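Local coordinates for protein bradyzoite pseudokinase 1 (Toxoplasma gondii, PDB 6M7Z) that is a divergent kinase-fold protein, named a pseudokinase, that lacks the glycine-rich loop and regulates membrane ultrastructure of the Toxoplasma parasitophorous vacuole, at residues V62-L67 and G114-A119; S159-G164 and H228-D233. All coordinates share one frame; numbering follows the deposited sequence.

Interaction 1: residues V62-L67 and G114-A119; sequences VRLLSL and GEYRGA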
loop_
_atom_site.group_PDB
_atom_site.type_symbol
_atom_site.label_atom_id
_atom_site.label_comp_id
_atom_site.label_asym_id
_atom_site.label_seq_id
_atom_site.Cartn_x
_atom_site.Cartn_y
_atom_site.Cartn_z
ATOM N N VAL A 62 -20.172 -10.792 -1.264
ATOM C CA VAL A 62 -20.748 -9.687 -0.491
ATOM C C VAL A 62 -21.028 -10.167 0.942
ATOM O O VAL A 62 -20.708 -9.466 1.907
ATOM C CB VAL A 62 -22.020 -9.129 -1.165
ATOM C CG1 VAL A 62 -22.827 -8.239 -0.229
ATOM C CG2 VAL A 62 -21.710 -8.386 -2.460
ATOM N N ARG A 63 -21.602 -11.371 1.066
ATOM C CA ARG A 63 -21.949 -11.955 2.373
ATOM C C ARG A 63 -20.667 -12.257 3.161
ATOM O O ARG A 63 -20.566 -11.897 4.327
ATOM C CB ARG A 63 -22.833 -13.203 2.202
ATOM C CG ARG A 63 -23.339 -13.832 3.496
ATOM C CD ARG A 63 -23.578 -15.324 3.365
ATOM N NE ARG A 63 -24.933 -15.532 2.882
ATOM C CZ ARG A 63 -25.704 -16.566 3.222
ATOM N NH1 ARG A 63 -25.148 -17.685 3.661
ATOM N NH2 ARG A 63 -27.030 -16.483 3.139
ATOM N N LEU A 64 -19.687 -12.902 2.519
ATOM C CA LEU A 64 -18.449 -13.298 3.203
ATOM C C LEU A 64 -17.727 -12.077 3.803
ATOM O O LEU A 64 -17.190 -12.156 4.892
ATOM C CB LEU A 64 -17.532 -14.038 2.223
ATOM C CG LEU A 64 -16.265 -14.624 2.852
ATOM C CD1 LEU A 64 -16.591 -15.874 3.659
ATOM C CD2 LEU A 64 -15.221 -14.945 1.794
ATOM N N LEU A 65 -17.704 -10.959 3.061
ATOM C CA LEU A 65 -16.929 -9.764 3.437
ATOM C C LEU A 65 -17.808 -8.746 4.203
ATOM O O LEU A 65 -17.306 -7.747 4.672
ATOM C CB LEU A 65 -16.324 -9.142 2.171
ATOM C CG LEU A 65 -15.385 -10.058 1.358
ATOM C CD1 LEU A 65 -14.822 -9.353 0.139
ATOM C CD2 LEU A 65 -14.223 -10.632 2.180
ATOM N N SER A 66 -19.110 -8.990 4.292
ATOM C CA SER A 66 -20.074 -8.031 4.862
ATOM C C SER A 66 -19.917 -6.665 4.190
ATOM O O SER A 66 -19.791 -5.661 4.878
ATOM C CB SER A 66 -19.917 -7.878 6.355
ATOM O OG SER A 66 -20.146 -9.100 7.017
ATOM N N LEU A 67 -19.923 -6.639 2.855
ATOM C CA LEU A 67 -19.772 -5.378 2.119
ATOM C C LEU A 67 -21.037 -4.519 2.289
ATOM O O LEU A 67 -22.140 -5.009 2.134
ATOM C CB LEU A 67 -19.507 -5.656 0.634
ATOM C CG LEU A 67 -18.217 -6.412 0.292
ATOM C CD1 LEU A 67 -18.037 -6.520 -1.209
ATOM C CD2 LEU A 67 -16.990 -5.756 0.921
ATOM N N GLY A 114 -10.499 -8.641 4.693
ATOM C CA GLY A 114 -10.549 -10.034 5.137
ATOM C C GLY A 114 -9.432 -10.873 4.549
ATOM O O GLY A 114 -9.018 -10.652 3.408
ATOM N N GLU A 115 -8.966 -11.846 5.339
ATOM C CA GLU A 115 -7.916 -12.789 4.942
ATOM C C GLU A 115 -8.479 -14.208 5.048
ATOM O O GLU A 115 -9.097 -14.544 6.030
ATOM C CB GLU A 115 -6.674 -12.634 5.825
ATOM C CG GLU A 115 -6.289 -11.186 6.104
ATOM C CD GLU A 115 -7.148 -10.433 7.121
ATOM O OE1 GLU A 115 -7.755 -11.089 8.012
ATOM O OE2 GLU A 115 -7.203 -9.194 7.044
ATOM N N TYR A 116 -8.244 -15.029 4.020
ATOM C CA TYR A 116 -8.789 -16.381 3.954
ATOM C C TYR A 116 -7.749 -17.348 3.381
ATOM O O TYR A 116 -6.764 -16.950 2.805
ATOM C CB TYR A 116 -10.078 -16.407 3.133
ATOM C CG TYR A 116 -11.147 -15.493 3.666
ATOM C CD1 TYR A 116 -11.166 -14.152 3.319
ATOM C CD2 TYR A 116 -12.099 -15.949 4.574
ATOM C CE1 TYR A 116 -12.120 -13.286 3.824
ATOM C CE2 TYR A 116 -13.088 -15.105 5.059
ATOM C CZ TYR A 116 -13.096 -13.766 4.688
ATOM O OH TYR A 116 -14.061 -12.929 5.179
ATOM N N ARG A 117 -8.006 -18.637 3.588
ATOM C CA ARG A 117 -7.231 -19.736 3.078
ATOM C C ARG A 117 -8.191 -20.644 2.308
ATOM O O ARG A 117 -9.265 -20.939 2.781
ATOM C CB ARG A 117 -6.564 -20.479 4.235
ATOM C CG ARG A 117 -6.081 -21.875 3.887
ATOM C CD ARG A 117 -5.348 -22.591 4.998
ATOM N NE ARG A 117 -6.223 -22.718 6.148
ATOM C CZ ARG A 117 -7.199 -23.613 6.260
ATOM N NH1 ARG A 117 -7.458 -24.445 5.269
ATOM N NH2 ARG A 117 -7.914 -23.680 7.367
ATOM N N GLY A 118 -7.814 -21.027 1.087
ATOM C CA GLY A 118 -8.443 -22.115 0.368
ATOM C C GLY A 118 -7.607 -23.365 0.493
ATOM O O GLY A 118 -6.768 -23.441 1.360
ATOM N N ALA A 119 -7.816 -24.325 -0.406
ATOM C CA ALA A 119 -7.013 -25.565 -0.415
ATOM C C ALA A 119 -5.543 -25.278 -0.768
ATOM O O ALA A 119 -4.673 -25.855 -0.164
ATOM C CB ALA A 119 -7.627 -26.560 -1.366
#
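The phenol oxygen of Tyr116 sits against Leu64, with Tyr116 OH 3.2 Å from the backbone O of Leu64 and 3.6 Å from Leu64 CG. Leu64 turns CG anti to its own nitrogen (chi1 -174°), a torsion that extends the branch toward Tyr116 and brings CG and both methyls to the ring and its OH. The two side chains come from opposite directions, and leucine's branching suits the flat ring: Leu64 CD2 makes a CH-pi contact over one face, 3.9 Å from the Tyr116 ring centroid, while Leu64 CD1 lies 3.8 Å from Tyr116 CE2. Leu65 adds one methyl obliquely, Leu65 CD2 being 3.8 Å from Tyr116 CE1.

Leu64 and Leu65 lie in the last turn of helix 59-65, where Ser66, at positive phi, closes a Schellman motif. Tyr116 belongs to strand 114-117, an outermost strand of the antiparallel N-lobe sheet, paired through its backbone with Tyr123. The contact thus attaches a helix end to a sheet edge of the kinase fold, near the surface. Pro25 and Ile27 also touch the Tyr116 side chain, and Phe125 lies against both Leu65 and Tyr116. The chemistry of the contact is mainly dispersion between leucine methyls and an aromatic face, with the hydroxyl close to the Leu64 carbonyl.

Interaction 2: residues S159-G164 and H228-D233; sequences SLHNLG and HTVKSD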
loop_
_atom_site.group_PDB
_atom_site.type_symbol
_atom_site.label_atom_id
_atom_site.label_comp_id
_atom_site.label_asym_id
_atom_site.label_seq_id
_atom_site.Cartn_x
_atom_site.Cartn_y
_atom_site.Cartn_z
ATOM N N SER A 159 3.452 6.800 9.585
ATOM C CA SER A 159 2.470 6.009 10.308
ATOM C C SER A 159 2.927 4.545 10.396
ATOM O O SER A 159 2.633 3.877 11.371
ATOM C CB SER A 159 1.067 6.157 9.731
ATOM O OG SER A 159 0.858 5.356 8.573
ATOM N N LEU A 160 3.686 4.064 9.403
ATOM C CA LEU A 160 4.203 2.698 9.433
ATOM C C LEU A 160 5.397 2.605 10.395
ATOM O O LEU A 160 5.505 1.659 11.174
ATOM C CB LEU A 160 4.589 2.262 8.018
ATOM C CG LEU A 160 4.949 0.785 7.858
ATOM C CD1 LEU A 160 3.740 -0.125 8.065
ATOM C CD2 LEU A 160 5.545 0.546 6.486
ATOM N N HIS A 161 6.294 3.592 10.343
ATOM C CA HIS A 161 7.444 3.662 11.268
ATOM C C HIS A 161 6.970 3.690 12.730
ATOM O O HIS A 161 7.563 3.020 13.565
ATOM C CB HIS A 161 8.366 4.840 10.904
ATOM C CG HIS A 161 9.123 4.627 9.636
ATOM N ND1 HIS A 161 9.981 5.573 9.120
ATOM C CD2 HIS A 161 9.126 3.598 8.762
ATOM C CE1 HIS A 161 10.555 5.098 8.032
ATOM N NE2 HIS A 161 10.005 3.911 7.767
ATOM N N ASN A 162 5.881 4.421 13.018
ATOM C CA ASN A 162 5.319 4.528 14.379
ATOM C C ASN A 162 4.843 3.167 14.921
ATOM O O ASN A 162 4.715 3.017 16.126
ATOM C CB ASN A 162 4.151 5.517 14.453
ATOM C CG ASN A 162 4.573 6.965 14.251
ATOM O OD1 ASN A 162 5.756 7.302 14.348
ATOM N ND2 ASN A 162 3.620 7.836 13.940
ATOM N N LEU A 163 4.562 2.194 14.052
ATOM C CA LEU A 163 4.172 0.839 14.475
ATOM C C LEU A 163 5.408 -0.067 14.611
ATOM O O LEU A 163 5.271 -1.259 14.880
ATOM C CB LEU A 163 3.201 0.239 13.454
ATOM C CG LEU A 163 1.880 0.979 13.261
ATOM C CD1 LEU A 163 1.153 0.527 11.977
ATOM C CD2 LEU A 163 0.994 0.743 14.471
ATOM N N GLY A 164 6.607 0.486 14.395
ATOM C CA GLY A 164 7.860 -0.251 14.501
ATOM C C GLY A 164 8.195 -1.058 13.248
ATOM O O GLY A 164 8.921 -2.063 13.331
ATOM N N HIS A 228 18.688 -2.847 6.341
ATOM C CA HIS A 228 17.576 -1.896 6.187
ATOM C C HIS A 228 17.340 -1.107 7.485
ATOM O O HIS A 228 17.250 -1.686 8.565
ATOM C CB HIS A 228 16.281 -2.624 5.788
ATOM C CG HIS A 228 16.280 -3.146 4.395
ATOM N ND1 HIS A 228 16.746 -4.414 4.072
ATOM C CD2 HIS A 228 15.860 -2.582 3.242
ATOM C CE1 HIS A 228 16.622 -4.600 2.770
ATOM N NE2 HIS A 228 16.072 -3.497 2.240
ATOM N N THR A 229 17.183 0.214 7.346
ATOM C CA THR A 229 16.967 1.162 8.449
ATOM C C THR A 229 15.945 2.221 8.012
ATOM O O THR A 229 15.517 2.246 6.840
ATOM C CB THR A 229 18.273 1.848 8.874
ATOM O OG1 THR A 229 18.667 2.690 7.791
ATOM C CG2 THR A 229 19.382 0.871 9.188
ATOM N N VAL A 230 15.571 3.100 8.945
ATOM C CA VAL A 230 14.643 4.181 8.632
ATOM C C VAL A 230 15.199 5.007 7.461
ATOM O O VAL A 230 14.420 5.475 6.613
ATOM C CB VAL A 230 14.258 5.051 9.851
ATOM C CG1 VAL A 230 13.335 4.281 10.767
ATOM C CG2 VAL A 230 15.417 5.666 10.640
ATOM N N LYS A 231 16.527 5.150 7.393
ATOM C CA LYS A 231 17.171 5.978 6.376
ATOM C C LYS A 231 17.092 5.321 4.990
ATOM O O LYS A 231 17.096 6.035 3.981
ATOM C CB LYS A 231 18.624 6.302 6.768
ATOM C CG LYS A 231 18.806 7.233 7.964
ATOM C CD LYS A 231 17.939 8.478 7.929
ATOM C CE LYS A 231 18.327 9.528 8.948
ATOM N NZ LYS A 231 19.698 10.021 8.695
ATOM N N SER A 232 17.014 3.990 4.921
ATOM C CA SER A 232 16.878 3.338 3.607
ATOM C C SER A 232 15.454 3.549 3.055
ATOM O O SER A 232 15.290 3.732 1.864
ATOM C CB SER A 232 17.295 1.868 3.621
ATOM O OG SER A 232 16.654 1.139 4.667
ATOM N N ASP A 233 14.438 3.581 3.922
ATOM C CA ASP A 233 13.065 3.965 3.520
ATOM C C ASP A 233 13.054 5.427 3.040
ATOM O O ASP A 233 12.366 5.737 2.060
ATOM C CB ASP A 233 12.039 3.720 4.627
ATOM C CG ASP A 233 11.459 2.304 4.670
ATOM O OD1 ASP A 233 11.813 1.471 3.777
ATOM O OD2 ASP A 233 10.627 2.040 5.590
#
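His161 holds CG anti to its carbonyl carbon (chi1 -71°), which swings the imidazole out from the end of helix 146-161, and the ring rotation (chi2 179°) then brings NE2 to the carboxylate of Asp233 on helix 230-248. By sequence and topology these helices probably correspond to αE and αF in the C-lobe of the protein kinase fold. His161 NE2 donates to OD2 of Asp233 over 2.9 Å in a nearly straight bond (172°). The acceptor lies in the ring plane and offers the lone pair turned away from OD1; ring and carboxylate are nearly coplanar.

The carboxylate has further work. OD2 also accepts from the backbone N of His167, its strongest polar partner, and OD1 accepts from Arg168 N, so both oxygens are fixed and the group cannot readily rotate. In kinases this αF aspartate typically anchors the backbone of the catalytic loop. Aspartate suits the site because its short chain supplies two acceptors, and histidine because a planar ring can put one N-H at the carboxylate while presenting a face elsewhere.

That face meets Val230, whose CG1 lies 4.2 Å from the His161 ring centroid in a CH-pi contact displaced toward the rim. Leu166 touches both His161 and Asp233. The chain turns sharply beyond His161: Gly164, at positive phi, completes a Schellman motif and returns its N to His161 O. At the opposing helix start, Thr229 is the N-cap; its OG1 accepts a weak capping bond from Lys231 N, at 3.3 Å. Thr229 O is gripped more closely, taking the backbone N of Ser232 at 3.0 Å and, at 2.7 Å, the hydroxyl OG of the same serine.

The two contacts lie in different lobes of the kinase fold and are successive along the chain. Their centres are 30 Å apart and their nearest atoms about 14 Å, so neither touches the other. Interaction 1 is peripheral, its centre about 20 Å from the centre of the chain, and belongs to the smaller, sheet-based N-lobe. Interaction 2 is more central, its centre about 14 Å from the same point, in the mainly helical C-lobe. It bears more directly on the expected active-site region, since Asp233 also binds the backbone of His167 and Arg168, which by sequence probably correspond to the start of the catalytic loop of canonical kinases.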